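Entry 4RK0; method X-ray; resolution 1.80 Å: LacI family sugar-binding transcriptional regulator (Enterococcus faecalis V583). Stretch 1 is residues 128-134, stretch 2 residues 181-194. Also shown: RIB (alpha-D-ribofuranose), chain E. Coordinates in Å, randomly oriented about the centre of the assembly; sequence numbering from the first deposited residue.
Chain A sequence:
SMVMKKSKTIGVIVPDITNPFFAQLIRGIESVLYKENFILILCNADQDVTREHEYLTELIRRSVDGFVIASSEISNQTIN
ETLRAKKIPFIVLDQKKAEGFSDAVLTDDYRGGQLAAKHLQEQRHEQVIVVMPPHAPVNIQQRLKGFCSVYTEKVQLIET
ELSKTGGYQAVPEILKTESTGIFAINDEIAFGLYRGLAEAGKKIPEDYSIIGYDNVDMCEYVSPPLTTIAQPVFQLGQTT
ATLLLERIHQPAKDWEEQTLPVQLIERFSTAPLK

Stretch 1, residues 128-134: VIVVMPP
Stretch 2 (181-194) GIFAINDEIAFGLY

The packing of a helix against the strand pair that precedes it is a recurring solution in α/β proteins, and the contact between residues 128-134 and 181-194 of this LacI family regulator illustrates it well. At its apolar centre lies Val 131, which loses 91 Å² to the other stretch, more than any other residue here. Its chi1 of -179° (t) directs Val 131 CG1 to Ile 189 CG2 at 3.6 Å, while Val 131 CG2 lies 3.7 Å from Ile 182 CG2 and 4.4 Å from Leu 193 CD1. A β-branched residue suits this place: one short side chain touches both the neighbouring strand and the helix packed on that face. Ile 189 (m, t) and Leu 193 (m, t), one helical turn apart, both point toward the strand, and Ile 189 CD1 reaches to 4.3 Å from Met 132 CA. The helix, residues 187-194, runs at 115° to strand 128-132, with a closest axial approach of 9.3 Å.

Ile 129, Val 131, Ile 182 and Ala 184 share this face of the sheet. Ile 129 (m, m) starts on this face, though the end of its side chain leads away from the other stretch; Ile 129 CB is 4.5 Å from Ile 182 CG2. Ile 182 takes m, t. On the reverse face, Val 130 (t) sets Val 130 CG1 3.8 Å from Ile 185 CD1 and 4.2 Å from Phe 183 CD2, approaching the ring obliquely; Phe 183 has chi1 179° and chi2 30°. Val 128 (m) is on that same face, paired with Gly 181. A CB on Gly 181 would sit a tight 3.4 Å from Val 128 CG1, so glycine leaves room for the valine.

Just past the end of strand 181-184, Ile 185 (chi1 -136°, between wells; chi2 76°) points toward stretch 1. Ile 185 CB is 3.9 Å from Met 132 CB, and Ile 185 CG2 is 3.9 Å from Pro 133 CD. Met 132 adopts p, t, m. The two stretches together bury 488 Å².

The backbone fixes the register. Strands 128-132 and 181-184 run parallel, 19° apart in direction, pairing Val 128 with Gly 181, Ile 129 with Ile 182, Val 130 with Phe 183 and Val 131 with Ala 184 at CA-CA distances of 4.7, 4.8, 4.7 and 5.0 Å. Extended phi/psi values, such as -119/139 at Ile 129 and -98/109 at Phe 183, allow an alternating ladder of hydrogen bonds: Ile 129 N to Gly 181 O (3.0 Å), Phe 183 N to Ile 129 O (2.8 Å), Val 131 N to Phe 183 O (2.9 Å) and Ile 185 N to Val 131 O (3.0 Å).

At Ile 185 (-74/-12) the chain leaves the extended conformation, and Asn 186 (-147/167; chi1 79°, chi2 -21°) caps the helix: Asn 186 OD1 accepts from Ile 189 N at 2.9 Å. The same side-chain amide also uses its nitrogen: Asn 186 ND2 donates a hydrogen bond to RIB O5 at 2.9 Å. Asparagine thus joins helix start to sugar at the polar edge.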

# COMPACT_ATOMS: atom_id res chain seq x y z
N VAL A 128 -24.58 18.74 3.22
CA VAL A 128 -23.44 17.85 3.05
C VAL A 128 -23.72 16.44 3.49
O VAL A 128 -24.64 16.17 4.26
CB VAL A 128 -22.22 18.33 3.84
CG1 VAL A 128 -21.79 19.71 3.38
CG2 VAL A 128 -22.50 18.31 5.35
N ILE A 129 -22.89 15.53 2.98
CA ILE A 129 -22.97 14.13 3.30
C ILE A 129 -21.67 13.76 3.95
O ILE A 129 -20.61 14.19 3.51
CB ILE A 129 -23.09 13.26 2.03
CG1 ILE A 129 -24.31 13.62 1.18
CG2 ILE A 129 -23.08 11.81 2.42
CD1 ILE A 129 -25.59 13.00 1.68
N VAL A 130 -21.75 12.94 4.99
CA VAL A 130 -20.57 12.31 5.56
C VAL A 130 -20.64 10.84 5.23
O VAL A 130 -21.65 10.18 5.50
CB VAL A 130 -20.49 12.49 7.09
CG1 VAL A 130 -19.23 11.80 7.62
CG2 VAL A 130 -20.49 13.95 7.47
N VAL A 131 -19.59 10.32 4.60
CA VAL A 131 -19.60 8.93 4.17
C VAL A 131 -18.63 8.18 5.05
O VAL A 131 -17.41 8.50 5.10
CB VAL A 131 -19.16 8.78 2.68
CG1 VAL A 131 -19.19 7.32 2.26
CG2 VAL A 131 -20.02 9.60 1.76
N MET A 132 -19.14 7.16 5.74
CA MET A 132 -18.35 6.47 6.77
C MET A 132 -18.84 5.05 7.03
O MET A 132 -19.94 4.73 6.63
CB MET A 132 -18.39 7.30 8.06
CG MET A 132 -19.72 7.34 8.81
SD MET A 132 -19.58 8.56 10.16
CE MET A 132 -18.44 7.74 11.26
N PRO A 133 -18.04 4.20 7.73
CA PRO A 133 -18.48 2.85 8.00
C PRO A 133 -19.47 2.79 9.13
O PRO A 133 -19.51 3.72 9.94
CB PRO A 133 -17.20 2.10 8.37
CG PRO A 133 -16.27 3.14 8.88
CD PRO A 133 -16.70 4.46 8.29
N PRO A 134 -20.28 1.73 9.18
CA PRO A 134 -21.14 1.50 10.35
C PRO A 134 -20.32 1.00 11.50
O PRO A 134 -19.23 0.48 11.29
CB PRO A 134 -22.10 0.41 9.85
CG PRO A 134 -21.30 -0.38 8.88
CD PRO A 134 -20.47 0.67 8.16
N GLY A 181 -21.67 18.86 -1.01
CA GLY A 181 -20.34 18.70 -0.43
C GLY A 181 -20.29 17.35 0.27
O GLY A 181 -21.24 16.95 0.89
N ILE A 182 -19.16 16.66 0.20
CA ILE A 182 -19.09 15.34 0.78
C ILE A 182 -17.84 15.27 1.62
O ILE A 182 -16.76 15.64 1.14
CB ILE A 182 -19.03 14.22 -0.29
CG1 ILE A 182 -20.20 14.33 -1.26
CG2 ILE A 182 -18.97 12.84 0.33
CD1 ILE A 182 -19.92 13.65 -2.60
N PHE A 183 -17.98 14.86 2.88
CA PHE A 183 -16.82 14.52 3.73
C PHE A 183 -16.63 13.02 3.72
O PHE A 183 -17.43 12.29 4.29
CB PHE A 183 -17.02 15.07 5.19
CG PHE A 183 -15.91 14.76 6.16
CD1 PHE A 183 -14.58 14.61 5.76
CD2 PHE A 183 -16.21 14.66 7.53
CE1 PHE A 183 -13.59 14.33 6.69
CE2 PHE A 183 -15.23 14.39 8.45
CZ PHE A 183 -13.91 14.23 8.05
N ALA A 184 -15.57 12.55 3.05
CA ALA A 184 -15.24 11.15 3.03
C ALA A 184 -14.34 10.87 4.22
O ALA A 184 -13.32 11.53 4.38
CB ALA A 184 -14.53 10.79 1.74
N ILE A 185 -14.71 9.89 5.04
CA ILE A 185 -14.04 9.73 6.33
C ILE A 185 -12.65 9.15 6.20
O ILE A 185 -11.87 9.18 7.15
CB ILE A 185 -14.93 8.96 7.33
CG1 ILE A 185 -14.91 9.62 8.69
CG2 ILE A 185 -14.51 7.53 7.43
CD1 ILE A 185 -15.74 10.85 8.75
N ASN A 186 -12.30 8.64 5.02
CA ASN A 186 -10.90 8.44 4.69
C ASN A 186 -10.67 8.63 3.19
O ASN A 186 -11.63 8.71 2.41
CB ASN A 186 -10.30 7.14 5.22
CG ASN A 186 -10.64 5.92 4.41
OD1 ASN A 186 -11.61 5.89 3.65
ND2 ASN A 186 -9.84 4.88 4.59
N ASP A 187 -9.40 8.74 2.81
CA ASP A 187 -9.04 9.01 1.41
C ASP A 187 -9.46 7.84 0.50
O ASP A 187 -9.89 8.07 -0.63
CB ASP A 187 -7.55 9.33 1.24
CG ASP A 187 -7.15 10.71 1.83
OD1 ASP A 187 -8.01 11.59 1.97
OD2 ASP A 187 -5.97 10.89 2.12
N GLU A 188 -9.36 6.62 0.97
CA GLU A 188 -9.81 5.47 0.16
C GLU A 188 -11.30 5.57 -0.19
O GLU A 188 -11.68 5.36 -1.35
CB GLU A 188 -9.51 4.15 0.89
CG GLU A 188 -8.03 3.84 0.99
CD GLU A 188 -7.72 2.34 0.93
OE1 GLU A 188 -8.42 1.55 1.59
OE2 GLU A 188 -6.77 1.95 0.24
N ILE A 189 -12.15 5.92 0.77
CA ILE A 189 -13.55 6.20 0.42
C ILE A 189 -13.67 7.29 -0.66
O ILE A 189 -14.51 7.17 -1.57
CB ILE A 189 -14.37 6.62 1.64
CG1 ILE A 189 -14.55 5.40 2.53
CG2 ILE A 189 -15.72 7.18 1.23
CD1 ILE A 189 -15.30 5.65 3.83
N ALA A 190 -12.93 8.38 -0.49
CA ALA A 190 -12.94 9.47 -1.43
C ALA A 190 -12.56 9.01 -2.85
O ALA A 190 -13.15 9.47 -3.84
CB ALA A 190 -11.95 10.55 -1.00
N PHE A 191 -11.54 8.17 -2.94
CA PHE A 191 -11.16 7.63 -4.26
C PHE A 191 -12.30 6.85 -4.89
O PHE A 191 -12.54 6.90 -6.12
CB PHE A 191 -9.88 6.80 -4.23
CG PHE A 191 -8.69 7.52 -3.67
CD1 PHE A 191 -8.56 8.91 -3.77
CD2 PHE A 191 -7.70 6.81 -3.01
CE1 PHE A 191 -7.47 9.58 -3.23
CE2 PHE A 191 -6.62 7.47 -2.47
CZ PHE A 191 -6.51 8.86 -2.58
N GLY A 192 -13.07 6.16 -4.06
CA GLY A 192 -14.22 5.40 -4.54
C GLY A 192 -15.30 6.29 -5.08
O GLY A 192 -15.86 6.01 -6.13
N LEU A 193 -15.59 7.35 -4.34
CA LEU A 193 -16.46 8.44 -4.80
C LEU A 193 -16.07 9.00 -6.14
O LEU A 193 -16.93 9.13 -7.04
CB LEU A 193 -16.52 9.56 -3.75
CG LEU A 193 -17.07 9.16 -2.37
CD1 LEU A 193 -16.98 10.33 -1.40
CD2 LEU A 193 -18.49 8.70 -2.48
N TYR A 194 -14.80 9.35 -6.27
CA TYR A 194 -14.27 9.84 -7.56
C TYR A 194 -14.66 8.90 -8.71
O TYR A 194 -15.18 9.35 -9.72
CB TYR A 194 -12.75 9.95 -7.55
CG TYR A 194 -12.15 11.25 -7.06
CD1 TYR A 194 -12.62 11.89 -5.91
CD2 TYR A 194 -11.05 11.81 -7.70
CE1 TYR A 194 -12.06 13.09 -5.46
CE2 TYR A 194 -10.47 12.98 -7.27
CZ TYR A 194 -10.97 13.63 -6.14
OH TYR A 194 -10.34 14.81 -5.76
O5 RIB E . -7.45 5.46 6.19
C5 RIB E . -7.48 4.36 7.08
C4 RIB E . -8.20 4.85 8.26
O4 RIB E . -8.48 3.83 9.25
C3 RIB E . -7.19 5.90 8.66
O3 RIB E . -7.94 7.12 8.55
C2 RIB E . -6.78 5.40 10.04
O2 RIB E . -6.79 6.42 11.00
C1 RIB E . -7.64 4.16 10.36
O1 RIB E . -8.27 4.26 11.63